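Phosphoserine aminotransferase (Bacillus alcalophilus, PDB 1W23) catalyses the reversible, pyridoxal-phosphate-dependent transfer of an amino group between glutamate and 3-phosphohydroxypyruvate that yields phosphoserine, the second step of serine biosynthesis from 3-phosphoglycerate. Local coordinates at residues A13-A18 with R248-W253; E20-E25 with I244-N249; L78-L83 with E104-E109; L83-L88 with T222-A227. One frame throughout, in Å; residues are numbered along the deposited sequence.

All four contacts are largely buried, and they form two pairs. Contacts 1 and 2 share helices 16-24 and 241-256, have centres 7 Å apart and are joined by the salt bridge from Arg-21 to Asp-252. Contacts 3 and 4 share helix 75-87 at Leu-83 and meet where Gln-79 OE1 lies 2.6 Å from Tyr-226 OH; the two pairs are about 30 Å apart, centre to centre. Chemistry follows place. Contact 1 is mostly apolar, with a proline on an indole, and contact 2 is polar, with two stacked arginines and bound waters. Contact 3 packs the ring of Phe-80, which touches the cofactor, whereas contact 4 relies on one asparagine bonding to backbone.

Contact 1 (A13-A18 with R248-W253)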
loop_
_atom_site.group_PDB
_atom_site.type_symbol
_atom_site.label_atom_id
_atom_site.label_comp_id
_atom_site.label_asym_id
_atom_site.label_seq_id
_atom_site.Cartn_x
_atom_site.Cartn_y
_atom_site.Cartn_z
ATOM N N ALA A 13 8.603 -11.267 -11.480
ATOM C CA ALA A 13 9.711 -12.005 -10.875
ATOM C C ALA A 13 10.534 -11.098 -9.959
ATOM O O ALA A 13 10.846 -9.954 -10.318
ATOM C CB ALA A 13 10.626 -12.556 -11.989
ATOM N N LEU A 14 10.952 -11.625 -8.834
ATOM C CA LEU A 14 11.892 -10.978 -7.911
ATOM C C LEU A 14 13.208 -11.737 -7.918
ATOM O O LEU A 14 13.225 -12.932 -8.279
ATOM C CB LEU A 14 11.259 -10.849 -6.522
ATOM C CG LEU A 14 10.051 -9.903 -6.438
ATOM C CD1 LEU A 14 9.289 -10.066 -5.131
ATOM C CD2 LEU A 14 10.458 -8.445 -6.531
ATOM N N PRO A 15 14.301 -11.096 -7.538
ATOM C CA PRO A 15 15.556 -11.838 -7.437
ATOM C C PRO A 15 15.450 -12.825 -6.291
ATOM O O PRO A 15 15.129 -12.464 -5.168
ATOM C CB PRO A 15 16.597 -10.776 -7.235
ATOM C CG PRO A 15 15.861 -9.553 -6.771
ATOM C CD PRO A 15 14.451 -9.685 -7.162
ATOM N N LYS A 16 15.742 -14.098 -6.572
ATOM C CA LYS A 16 15.612 -15.125 -5.514
ATOM C C LYS A 16 16.388 -14.754 -4.232
ATOM O O LYS A 16 15.840 -14.989 -3.172
ATOM C CB LYS A 16 16.042 -16.470 -6.055
ATOM C CG LYS A 16 15.724 -17.618 -5.139
ATOM C CD LYS A 16 14.240 -17.923 -5.073
ATOM C CE LYS A 16 13.825 -18.693 -6.318
ATOM N NZ LYS A 16 12.422 -19.207 -6.223
ATOM N N PRO A 17 17.589 -14.181 -4.279
ATOM C CA PRO A 17 18.261 -13.887 -2.996
ATOM C C PRO A 17 17.461 -12.950 -2.123
ATOM O O PRO A 17 17.553 -13.048 -0.886
ATOM C CB PRO A 17 19.607 -13.290 -3.395
ATOM C CG PRO A 17 19.772 -13.636 -4.795
ATOM C CD PRO A 17 18.490 -13.973 -5.435
ATOM N N ALA A 18 16.694 -12.020 -2.692
ATOM C CA ALA A 18 15.911 -11.079 -1.876
ATOM C C ALA A 18 14.791 -11.831 -1.135
ATOM O O ALA A 18 14.455 -11.519 0.012
ATOM C CB ALA A 18 15.359 -9.974 -2.746
ATOM N N ARG A 248 14.210 -2.646 -0.283
ATOM C CA ARG A 248 15.580 -2.597 0.174
ATOM C C ARG A 248 16.318 -3.853 -0.266
ATOM O O ARG A 248 17.447 -3.778 -0.787
ATOM C CB ARG A 248 15.571 -2.375 1.704
ATOM C CG ARG A 248 16.939 -2.045 2.327
ATOM C CD ARG A 248 17.959 -3.200 2.414
ATOM N NE ARG A 248 17.378 -4.383 3.098
ATOM C CZ ARG A 248 17.434 -4.553 4.396
ATOM N NH1 ARG A 248 18.072 -3.712 5.208
ATOM N NH2 ARG A 248 16.814 -5.631 4.935
ATOM N N ASN A 249 15.740 -5.034 0.013
ATOM C CA ASN A 249 16.412 -6.283 -0.359
ATOM C C ASN A 249 16.675 -6.363 -1.852
ATOM O O ASN A 249 17.780 -6.839 -2.263
ATOM C CB ASN A 249 15.582 -7.481 0.082
ATOM C CG ASN A 249 15.564 -7.728 1.562
ATOM O OD1 ASN A 249 16.086 -6.947 2.373
ATOM N ND2 ASN A 249 15.010 -8.900 1.917
ATOM N N VAL A 250 15.758 -5.958 -2.697
ATOM C CA VAL A 250 15.979 -5.972 -4.161
ATOM C C VAL A 250 17.085 -5.023 -4.540
ATOM O O VAL A 250 17.957 -5.357 -5.353
ATOM C CB VAL A 250 14.657 -5.669 -4.896
ATOM C CG1 VAL A 250 14.939 -5.481 -6.395
ATOM C CG2 VAL A 250 13.664 -6.791 -4.678
ATOM N N LEU A 251 17.093 -3.819 -3.963
ATOM C CA LEU A 251 18.151 -2.852 -4.278
ATOM C C LEU A 251 19.528 -3.382 -3.852
ATOM O O LEU A 251 20.529 -3.153 -4.546
ATOM C CB LEU A 251 17.870 -1.506 -3.609
ATOM C CG LEU A 251 16.598 -0.785 -4.049
ATOM C CD1 LEU A 251 16.308 0.364 -3.093
ATOM C CD2 LEU A 251 16.772 -0.272 -5.459
ATOM N N ASP A 252 19.613 -4.069 -2.735
ATOM C CA ASP A 252 20.894 -4.690 -2.313
ATOM C C ASP A 252 21.355 -5.676 -3.386
ATOM O O ASP A 252 22.567 -5.723 -3.680
ATOM C CB ASP A 252 20.757 -5.400 -0.977
ATOM C CG ASP A 252 21.184 -4.626 0.248
ATOM O OD1 ASP A 252 22.128 -3.816 0.129
ATOM O OD2 ASP A 252 20.580 -4.865 1.311
ATOM N N TRP A 253 20.466 -6.442 -3.961
ATOM C CA TRP A 253 20.826 -7.386 -5.036
ATOM C C TRP A 253 21.275 -6.639 -6.277
ATOM O O TRP A 253 22.302 -7.014 -6.890
ATOM C CB TRP A 253 19.618 -8.304 -5.308
ATOM C CG TRP A 253 19.780 -9.119 -6.526
ATOM C CD1 TRP A 253 20.455 -10.297 -6.645
ATOM C CD2 TRP A 253 19.247 -8.828 -7.826
ATOM N NE1 TRP A 253 20.388 -10.770 -7.938
ATOM C CE2 TRP A 253 19.641 -9.879 -8.689
ATOM C CE3 TRP A 253 18.467 -7.820 -8.387
ATOM C CZ2 TRP A 253 19.301 -9.941 -10.038
ATOM C CZ3 TRP A 253 18.126 -7.865 -9.718
ATOM C CH2 TRP A 253 18.543 -8.917 -10.526
#
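The start of helix 16-24, with Pro-15 at its N-cap position, packs against helix 241-256 in this class-V aminotransferase. Pro-15 lies on the indole of Trp-253: its CB sits over the face of the five-membered ring, 3.5 Å from the centroid and 16° off the normal, a CH-pi contact, while CG stands above the plane just outside the CD2-CE3 bond. Trp-253 reaches this position with CG anti to its backbone N (chi1 169°). Pro-17, two residues on, brings its CG obliquely to 3.9 Å from CD1 of Trp-253. The other edge of the Pro-15 ring meets Val-250, whose CG2, anti to the carbonyl carbon, is 3.9 Å from Pro-15 CD and also touches Leu-14 CD2. Leu-14 in turn packs on Met-37 of the second subunit, which ties this corner to the dimer interface. Ala-18 comes so close to the helix that its CB is 3.8 Å from Asn-249 CB. Beside it, the Asn-249 amide is held at both ends. OD1 lies in the guanidinium plane of Arg-248, gripped side-on by NE and NH2, and ND2 donates a 3.3 Å bond to a lone pair of Ala-18 O, in the carbonyl plane.

Contact 2 (E20-E25 with I244-N249); sequences ERAQKE and IYMLRN
The tight part of this contact gathers round Ala-22, whose CB meets Met-246 SD at 3.6 Å and also lies at the edge of the Tyr-245 ring. Beside it, Glu-25 OE1 accepts a short 2.6 Å hydrogen bond from Tyr-245 OH on its anti lone pair. A water tucked in next to that hydroxyl donates to Ala-22 O and weakly to Tyr-245 OH. Here the N-terminal helix 16-24 of this class-V aminotransferase crosses helix 241-256 at 132°, their axes 10.6 Å apart, beside the dimer interface: Ala-22 packs on Leu-26 and Met-246 on Met-37 of the second subunit. Toward the more open side the guanidinium of Arg-21 lies flat on that of Arg-248, centres 3.9 Å apart and planes 9° from parallel. Arg-21 gets there fully extended, CG anti to the backbone N (chi1 178°), while Arg-248 folds back through bends at chi2 and chi3. Two like charges face to face would repel; the carboxylate of Asp-252, salt-bridged to Arg-21 NH1, probably offsets this, and Arg-248 NH1 bonds to Gln-52. Asn-249 OD1 lies above the Arg-21 guanidinium, 3.5 Å from Arg-21 NH1, at an angle too poor for a hydrogen bond. At this rim a second water accepts from Arg-21 NH1 and donates to Asn-249 O.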
loop_
_atom_site.group_PDB
_atom_site.type_symbol
_atom_site.label_atom_id
_atom_site.label_comp_id
_atom_site.label_asym_id
_atom_site.label_seq_id
_atom_site.Cartn_x
_atom_site.Cartn_y
_atom_site.Cartn_z
ATOM N N GLU A 20 14.829 -15.240 -0.524
ATOM C CA GLU A 20 15.439 -16.161 0.424
ATOM C C GLU A 20 15.841 -15.453 1.697
ATOM O O GLU A 20 15.649 -15.984 2.781
ATOM C CB GLU A 20 16.619 -16.861 -0.230
ATOM C CG GLU A 20 16.246 -17.870 -1.302
ATOM C CD GLU A 20 17.325 -18.336 -2.225
ATOM O OE1 GLU A 20 18.284 -17.578 -2.442
ATOM O OE2 GLU A 20 17.216 -19.432 -2.810
ATOM N N ARG A 21 16.386 -14.246 1.575
ATOM C CA ARG A 21 16.711 -13.412 2.743
ATOM C C ARG A 21 15.458 -13.121 3.563
ATOM O O ARG A 21 15.441 -13.281 4.771
ATOM C CB ARG A 21 17.395 -12.125 2.248
ATOM C CG ARG A 21 17.771 -11.120 3.301
ATOM C CD ARG A 21 18.456 -9.923 2.662
ATOM N NE ARG A 21 18.891 -8.963 3.657
ATOM C CZ ARG A 21 19.411 -7.771 3.324
ATOM N NH1 ARG A 21 19.526 -7.396 2.027
ATOM N NH2 ARG A 21 19.828 -6.949 4.288
ATOM N N ALA A 22 14.403 -12.697 2.856
ATOM C CA ALA A 22 13.161 -12.387 3.572
ATOM C C ALA A 22 12.605 -13.624 4.279
ATOM O O ALA A 22 12.094 -13.547 5.409
ATOM C CB ALA A 22 12.136 -11.857 2.570
ATOM N N GLN A 23 12.641 -14.783 3.620
ATOM C CA GLN A 23 12.144 -16.018 4.213
ATOM C C GLN A 23 12.910 -16.336 5.510
ATOM O O GLN A 23 12.310 -16.662 6.525
ATOM C CB GLN A 23 12.267 -17.163 3.229
ATOM C CG GLN A 23 11.684 -18.474 3.744
ATOM C CD GLN A 23 11.890 -19.602 2.770
ATOM O OE1 GLN A 23 12.996 -19.803 2.215
ATOM N NE2 GLN A 23 10.859 -20.371 2.495
ATOM N N LYS A 24 14.243 -16.288 5.431
ATOM C CA LYS A 24 15.062 -16.697 6.560
ATOM C C LYS A 24 14.760 -15.882 7.794
ATOM O O LYS A 24 14.724 -16.444 8.899
ATOM C CB LYS A 24 16.555 -16.591 6.179
ATOM C CG LYS A 24 17.496 -17.143 7.232
ATOM C CD LYS A 24 18.957 -16.943 6.710
ATOM C CE LYS A 24 20.000 -17.532 7.671
ATOM N NZ LYS A 24 21.345 -17.662 6.981
ATOM N N GLU A 25 14.537 -14.594 7.646
ATOM C CA GLU A 25 14.348 -13.695 8.783
ATOM C C GLU A 25 12.886 -13.259 8.976
ATOM O O GLU A 25 12.639 -12.294 9.711
ATOM C CB GLU A 25 15.326 -12.497 8.734
ATOM C CG GLU A 25 15.102 -11.496 7.595
ATOM C CD GLU A 25 16.283 -10.580 7.302
ATOM O OE1 GLU A 25 16.127 -9.653 6.508
ATOM O OE2 GLU A 25 17.385 -10.733 7.850
ATOM N N ILE A 244 8.524 -1.863 1.643
ATOM C CA ILE A 244 9.765 -1.078 1.639
ATOM C C ILE A 244 10.949 -1.941 2.027
ATOM O O ILE A 244 12.056 -1.809 1.444
ATOM C CB ILE A 244 9.596 0.183 2.524
ATOM C CG1 ILE A 244 8.589 1.142 1.876
ATOM C CG2 ILE A 244 10.932 0.849 2.784
ATOM C CD1 ILE A 244 7.991 2.187 2.802
ATOM N N TYR A 245 10.780 -2.858 2.970
ATOM C CA TYR A 245 11.839 -3.817 3.314
ATOM C C TYR A 245 12.175 -4.669 2.109
ATOM O O TYR A 245 13.378 -4.884 1.801
ATOM C CB TYR A 245 11.305 -4.672 4.497
ATOM C CG TYR A 245 12.048 -5.963 4.657
ATOM C CD1 TYR A 245 13.262 -6.050 5.336
ATOM C CD2 TYR A 245 11.555 -7.150 4.119
ATOM C CE1 TYR A 245 13.923 -7.257 5.468
ATOM C CE2 TYR A 245 12.226 -8.331 4.224
ATOM C CZ TYR A 245 13.431 -8.377 4.917
ATOM O OH TYR A 245 14.076 -9.592 4.981
ATOM N N MET A 246 11.184 -5.180 1.369
ATOM C CA MET A 246 11.497 -5.991 0.184
ATOM C C MET A 246 12.191 -5.158 -0.873
ATOM O O MET A 246 13.113 -5.662 -1.554
ATOM C CB MET A 246 10.226 -6.642 -0.365
ATOM C CG MET A 246 9.725 -7.791 0.466
ATOM S SD MET A 246 10.843 -9.167 0.614
ATOM C CE MET A 246 11.235 -9.562 -1.058
ATOM N N LEU A 247 11.775 -3.907 -1.090
ATOM C CA LEU A 247 12.444 -2.986 -1.971
ATOM C C LEU A 247 13.927 -2.852 -1.571
ATOM O O LEU A 247 14.819 -2.945 -2.432
ATOM C CB LEU A 247 11.727 -1.628 -1.931
ATOM C CG LEU A 247 12.437 -0.437 -2.600
ATOM C CD1 LEU A 247 12.610 -0.546 -4.034
ATOM C CD2 LEU A 247 11.695 0.843 -2.186
ATOM N N ARG A 248 14.210 -2.646 -0.283
ATOM C CA ARG A 248 15.580 -2.597 0.174
ATOM C C ARG A 248 16.318 -3.853 -0.266
ATOM O O ARG A 248 17.447 -3.778 -0.787
ATOM C CB ARG A 248 15.571 -2.375 1.704
ATOM C CG ARG A 248 16.939 -2.045 2.327
ATOM C CD ARG A 248 17.959 -3.200 2.414
ATOM N NE ARG A 248 17.378 -4.383 3.098
ATOM C CZ ARG A 248 17.434 -4.553 4.396
ATOM N NH1 ARG A 248 18.072 -3.712 5.208
ATOM N NH2 ARG A 248 16.814 -5.631 4.935
ATOM N N ASN A 249 15.740 -5.034 0.013
ATOM C CA ASN A 249 16.412 -6.283 -0.359
ATOM C C ASN A 249 16.675 -6.363 -1.852
ATOM O O ASN A 249 17.780 -6.839 -2.263
ATOM C CB ASN A 249 15.582 -7.481 0.082
ATOM C CG ASN A 249 15.564 -7.728 1.562
ATOM O OD1 ASN A 249 16.086 -6.947 2.373
ATOM N ND2 ASN A 249 15.010 -8.900 1.917
HETATM O O HOH W 1 18.681 -8.794 -0.471
HETATM O O HOH W 2 11.684 -10.900 6.329
#

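Contact 3 (L78-L83 with E104-E109)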
loop_
_atom_site.group_PDB
_atom_site.type_symbol
_atom_site.label_atom_id
_atom_site.label_comp_id
_atom_site.label_asym_id
_atom_site.label_seq_id
_atom_site.Cartn_x
_atom_site.Cartn_y
_atom_site.Cartn_z
ATOM N N LEU A 78 -2.215 6.449 -8.451
ATOM C CA LEU A 78 -2.500 7.597 -7.632
ATOM C C LEU A 78 -1.650 8.770 -8.006
ATOM O O LEU A 78 -2.083 9.945 -7.889
ATOM C CB LEU A 78 -2.366 7.267 -6.128
ATOM C CG LEU A 78 -2.897 8.354 -5.195
ATOM C CD1 LEU A 78 -4.398 8.611 -5.337
ATOM C CD2 LEU A 78 -2.556 7.992 -3.758
ATOM N N GLN A 79 -0.405 8.548 -8.478
ATOM C CA GLN A 79 0.425 9.644 -8.948
ATOM C C GLN A 79 -0.176 10.332 -10.166
ATOM O O GLN A 79 0.062 11.542 -10.331
ATOM C CB GLN A 79 1.847 9.127 -9.275
ATOM C CG GLN A 79 2.577 8.578 -8.054
ATOM C CD GLN A 79 2.614 9.652 -6.960
ATOM O OE1 GLN A 79 3.180 10.742 -7.221
ATOM N NE2 GLN A 79 2.045 9.371 -5.817
ATOM N N PHE A 80 -0.938 9.641 -10.981
ATOM C CA PHE A 80 -1.598 10.301 -12.107
ATOM C C PHE A 80 -2.445 11.473 -11.678
ATOM O O PHE A 80 -2.547 12.458 -12.406
ATOM C CB PHE A 80 -2.481 9.332 -12.889
ATOM C CG PHE A 80 -1.781 8.146 -13.566
ATOM C CD1 PHE A 80 -2.539 7.069 -13.950
ATOM C CD2 PHE A 80 -0.422 8.156 -13.846
ATOM C CE1 PHE A 80 -1.969 5.990 -14.624
ATOM C CE2 PHE A 80 0.153 7.088 -14.509
ATOM C CZ PHE A 80 -0.619 6.046 -14.928
ATOM N N THR A 81 -3.094 11.388 -10.519
ATOM C CA THR A 81 -3.878 12.524 -9.981
ATOM C C THR A 81 -3.063 13.381 -9.019
ATOM O O THR A 81 -3.186 14.623 -9.019
ATOM C CB THR A 81 -5.204 12.041 -9.380
ATOM O OG1 THR A 81 -6.023 13.225 -9.142
ATOM C CG2 THR A 81 -5.104 11.281 -8.094
ATOM N N MET A 82 -2.166 12.818 -8.183
ATOM C CA MET A 82 -1.427 13.619 -7.231
ATOM C C MET A 82 -0.552 14.636 -7.922
ATOM O O MET A 82 -0.418 15.762 -7.464
ATOM C CB MET A 82 -0.691 12.660 -6.284
ATOM C CG MET A 82 -0.148 13.309 -5.052
ATOM S SD MET A 82 0.530 12.080 -3.942
ATOM C CE MET A 82 1.373 13.038 -2.713
ATOM N N LEU A 83 0.051 14.267 -9.052
ATOM C CA LEU A 83 0.931 15.211 -9.777
ATOM C C LEU A 83 0.191 16.462 -10.198
ATOM O O LEU A 83 0.553 17.578 -9.778
ATOM C CB LEU A 83 1.618 14.475 -10.938
ATOM C CG LEU A 83 2.162 15.432 -12.081
ATOM C CD1 LEU A 83 3.345 16.180 -11.573
ATOM C CD2 LEU A 83 2.440 14.676 -13.364
ATOM N N GLU A 104 -2.073 7.704 -21.747
ATOM C CA GLU A 104 -3.457 8.143 -21.838
ATOM C C GLU A 104 -4.106 8.207 -20.444
ATOM O O GLU A 104 -4.844 9.156 -20.142
ATOM C CB GLU A 104 -4.271 7.229 -22.725
ATOM C CG GLU A 104 -3.855 7.260 -24.163
ATOM C CD GLU A 104 -4.602 6.308 -25.080
ATOM O OE1 GLU A 104 -4.420 6.360 -26.303
ATOM O OE2 GLU A 104 -5.413 5.486 -24.572
ATOM N N LYS A 105 -3.845 7.218 -19.596
ATOM C CA LYS A 105 -4.460 7.200 -18.267
ATOM C C LYS A 105 -3.951 8.361 -17.446
ATOM O O LYS A 105 -4.699 8.962 -16.634
ATOM C CB LYS A 105 -4.226 5.837 -17.622
ATOM C CG LYS A 105 -5.214 4.742 -18.042
ATOM C CD LYS A 105 -4.664 3.343 -17.766
ATOM C CE LYS A 105 -5.381 2.600 -16.671
ATOM N NZ LYS A 105 -6.738 2.155 -17.094
ATOM N N ALA A 106 -2.672 8.736 -17.581
ATOM C CA ALA A 106 -2.124 9.880 -16.872
ATOM C C ALA A 106 -2.799 11.179 -17.335
ATOM O O ALA A 106 -3.217 12.024 -16.539
ATOM C CB ALA A 106 -0.600 9.945 -16.997
ATOM N N LEU A 107 -2.911 11.341 -18.654
ATOM C CA LEU A 107 -3.564 12.532 -19.231
ATOM C C LEU A 107 -4.960 12.666 -18.699
ATOM O O LEU A 107 -5.395 13.788 -18.362
ATOM C CB LEU A 107 -3.514 12.431 -20.748
ATOM C CG LEU A 107 -4.334 13.465 -21.501
ATOM C CD1 LEU A 107 -3.855 14.878 -21.264
ATOM C CD2 LEU A 107 -4.339 13.179 -22.995
ATOM N N LYS A 108 -5.710 11.578 -18.673
ATOM C CA LYS A 108 -7.123 11.578 -18.269
ATOM C C LYS A 108 -7.273 12.216 -16.895
ATOM O O LYS A 108 -8.196 12.994 -16.637
ATOM C CB LYS A 108 -7.699 10.178 -18.317
ATOM C CG LYS A 108 -9.077 9.992 -17.754
ATOM C CD LYS A 108 -9.509 8.531 -17.724
ATOM C CE LYS A 108 -10.785 8.219 -16.969
ATOM N NZ LYS A 108 -11.976 8.970 -17.460
ATOM N N GLU A 109 -6.383 11.856 -15.941
ATOM C CA GLU A 109 -6.532 12.386 -14.594
ATOM C C GLU A 109 -6.223 13.862 -14.542
ATOM O O GLU A 109 -6.863 14.608 -13.778
ATOM C CB GLU A 109 -5.665 11.600 -13.610
ATOM C CG GLU A 109 -6.073 10.163 -13.471
ATOM C CD GLU A 109 -7.544 9.977 -13.172
ATOM O OE1 GLU A 109 -8.047 10.612 -12.202
ATOM O OE2 GLU A 109 -8.185 9.180 -13.902
HETATM O O HOH W 3 -1.046 12.774 -14.744
HETATM O O HOH W 4 -7.651 13.274 -11.370
#
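Phe-80 sets the geometry here. With CG anti to the carbonyl carbon (chi1 -63°), its ring leans across helix 101-111 and takes Ala-106 on one face: the methyl CB is 4.0 Å from the ring centroid, 27° off the normal, as a CH-pi contact, and CA of the same alanine stands over the rim. Lys-105 CB approaches obliquely, 3.8 Å from Phe-80 CE1, before the lysine chain turns away. At the root of the Phe-80 side chain, Glu-109, its CG anti to the carbonyl carbon, packs that CG 3.7 Å from Phe-80 CB; the bend at chi2 then turns the carboxylate. Helices 75-87 and 101-111, which precede and follow strand 93-98 of the seven-stranded mixed sheet of the aminotransferase, cross at -39° with axes 8.3 Å apart, close enough for Ala-106 to lie against the ring face. Phe-80 also touches pyridoxal phosphate, so this helix pair holds one wall of the cofactor pocket. An alanine in place of Phe-80 removes the ring that packs on Ala-106 and touches the cofactor, and would probably leave this wall of the pocket less well defined. Two waters link the helices beyond the ring: one donates to both Phe-80 O and Ala-106 O, and another accepts from Thr-81 OG1 and donates to Glu-109 O and OE1. The other carboxylate oxygen of Glu-109, OE2, bonds to Thr-222 OG1 of the second subunit.

Contact 4 (L83-L88 with T222-A227); sequences LPMNLL and TMLQYA
Asn-86 carries this contact with both ends of its amide. ND2 donates a nearly straight 2.8 Å bond (167°) to Leu-224 O, which lies in the amide plane, and OD1 accepts a 3.0 Å bond from Tyr-226 N, the donor standing above the carbonyl plane. One side chain thus bonds to the backbone on both sides of Gln-225, the N-cap residue of helix 226-231. An alanine in place of Asn-86 lacks both amide bonds, which would probably leave the turn into helix 226-231 less firmly held. The amide carbon CG of Asn-86 lies 3.3 Å from Tyr-226 CD1, obliquely, with amide and ring planes 53° apart. Met-85, extended beyond CG, brings SD to 3.9 Å from Leu-224 CD1. A water donates to Asn-86 OD1 and accepts from Ala-227 N. The second shell fixes the parts: ND2 also bonds to Met-82 O one turn back in its own helix, and Tyr-226 OH bonds to Gln-79 OE1, pinning the far end of the ring to helix 75-87. Helix 210-213 touches Asn-86 and Tyr-226 through Leu-213, while Leu-83 and Leu-87 turn to Tyr-144 and Ile-170 on strands 142-148 and 169-172 of the central sheet.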
loop_
_atom_site.group_PDB
_atom_site.type_symbol
_atom_site.label_atom_id
_atom_site.label_comp_id
_atom_site.label_asym_id
_atom_site.label_seq_id
_atom_site.Cartn_x
_atom_site.Cartn_y
_atom_site.Cartn_z
ATOM N N LEU A 83 0.051 14.267 -9.052
ATOM C CA LEU A 83 0.931 15.211 -9.777
ATOM C C LEU A 83 0.191 16.462 -10.198
ATOM O O LEU A 83 0.553 17.578 -9.778
ATOM C CB LEU A 83 1.618 14.475 -10.938
ATOM C CG LEU A 83 2.162 15.432 -12.081
ATOM C CD1 LEU A 83 3.345 16.180 -11.573
ATOM C CD2 LEU A 83 2.440 14.676 -13.364
ATOM N N PRO A 84 -0.911 16.377 -10.978
ATOM C CA PRO A 84 -1.617 17.635 -11.330
ATOM C C PRO A 84 -2.240 18.308 -10.124
ATOM O O PRO A 84 -2.327 19.531 -10.074
ATOM C CB PRO A 84 -2.626 17.172 -12.376
ATOM C CG PRO A 84 -2.799 15.678 -12.144
ATOM C CD PRO A 84 -1.429 15.249 -11.751
ATOM N N MET A 85 -2.676 17.551 -9.113
ATOM C CA MET A 85 -3.219 18.232 -7.910
ATOM C C MET A 85 -2.209 19.172 -7.272
ATOM O O MET A 85 -2.551 20.194 -6.725
ATOM C CB MET A 85 -3.529 17.275 -6.755
ATOM C CG MET A 85 -4.844 16.584 -6.933
ATOM S SD MET A 85 -5.141 15.515 -5.530
ATOM C CE MET A 85 -6.725 14.834 -6.000
ATOM N N ASN A 86 -0.926 18.844 -7.352
ATOM C CA ASN A 86 0.110 19.654 -6.777
ATOM C C ASN A 86 0.689 20.674 -7.718
ATOM O O ASN A 86 1.054 21.745 -7.237
ATOM C CB ASN A 86 1.234 18.765 -6.193
ATOM C CG ASN A 86 0.857 18.102 -4.887
ATOM O OD1 ASN A 86 1.289 18.543 -3.809
ATOM N ND2 ASN A 86 0.022 17.051 -4.943
ATOM N N LEU A 87 0.807 20.403 -8.999
ATOM C CA LEU A 87 1.510 21.291 -9.917
ATOM C C LEU A 87 0.625 21.953 -10.971
ATOM O O LEU A 87 1.041 22.958 -11.573
ATOM C CB LEU A 87 2.646 20.513 -10.643
ATOM C CG LEU A 87 3.918 20.193 -9.878
ATOM C CD1 LEU A 87 4.898 19.542 -10.862
ATOM C CD2 LEU A 87 4.496 21.430 -9.168
ATOM N N LEU A 88 -0.545 21.436 -11.255
ATOM C CA LEU A 88 -1.380 22.019 -12.331
ATOM C C LEU A 88 -2.219 23.125 -11.747
ATOM O O LEU A 88 -3.365 22.925 -11.328
ATOM C CB LEU A 88 -2.178 20.889 -12.993
ATOM C CG LEU A 88 -3.028 21.316 -14.197
ATOM C CD1 LEU A 88 -2.239 22.119 -15.191
ATOM C CD2 LEU A 88 -3.670 20.122 -14.895
ATOM N N THR A 222 -4.361 16.731 3.076
ATOM C CA THR A 222 -3.052 16.495 3.667
ATOM C C THR A 222 -2.301 15.339 3.013
ATOM O O THR A 222 -1.100 15.452 2.655
ATOM C CB THR A 222 -3.252 16.223 5.188
ATOM O OG1 THR A 222 -3.997 17.291 5.777
ATOM C CG2 THR A 222 -1.885 16.183 5.832
ATOM N N MET A 223 -2.966 14.206 2.875
ATOM C CA MET A 223 -2.300 12.987 2.354
ATOM C C MET A 223 -1.930 13.159 0.892
ATOM O O MET A 223 -1.085 12.378 0.415
ATOM C CB MET A 223 -3.209 11.755 2.496
ATOM C CG MET A 223 -3.171 11.065 3.860
ATOM S SD MET A 223 -1.567 10.291 4.213
ATOM C CE MET A 223 -1.562 8.911 3.080
ATOM N N LEU A 224 -2.523 14.099 0.164
ATOM C CA LEU A 224 -2.322 14.278 -1.270
ATOM C C LEU A 224 -1.325 15.380 -1.595
ATOM O O LEU A 224 -1.096 15.617 -2.797
ATOM C CB LEU A 224 -3.645 14.468 -1.999
ATOM C CG LEU A 224 -4.539 13.197 -1.965
ATOM C CD1 LEU A 224 -5.976 13.521 -2.278
ATOM C CD2 LEU A 224 -3.968 12.179 -2.946
ATOM N N GLN A 225 -0.745 16.020 -0.609
ATOM C CA GLN A 225 0.348 17.005 -0.785
ATOM C C GLN A 225 1.685 16.336 -0.811
ATOM O O GLN A 225 2.006 15.637 0.146
ATOM C CB GLN A 225 0.339 18.070 0.342
ATOM C CG GLN A 225 -0.925 18.856 0.398
ATOM C CD GLN A 225 -0.820 20.097 1.164
ATOM O OE1 GLN A 225 0.275 20.486 1.575
ATOM N NE2 GLN A 225 -1.965 20.692 1.316
ATOM N N TYR A 226 2.496 16.571 -1.839
ATOM C CA TYR A 226 3.886 16.076 -1.729
ATOM C C TYR A 226 4.588 16.657 -0.499
ATOM O O TYR A 226 5.391 15.955 0.132
ATOM C CB TYR A 226 4.732 16.332 -2.982
ATOM C CG TYR A 226 4.231 15.534 -4.157
ATOM C CD1 TYR A 226 3.510 16.113 -5.171
ATOM C CD2 TYR A 226 4.468 14.170 -4.251
ATOM C CE1 TYR A 226 3.043 15.376 -6.244
ATOM C CE2 TYR A 226 3.978 13.417 -5.315
ATOM C CZ TYR A 226 3.263 14.029 -6.330
ATOM O OH TYR A 226 2.766 13.338 -7.382
ATOM N N ALA A 227 4.303 17.922 -0.158
ATOM C CA ALA A 227 4.963 18.556 0.977
ATOM C C ALA A 227 4.766 17.759 2.247
ATOM O O ALA A 227 5.713 17.699 3.091
ATOM C CB ALA A 227 4.463 20.005 1.106
HETATM O O HOH W 5 2.839 19.773 -1.758
#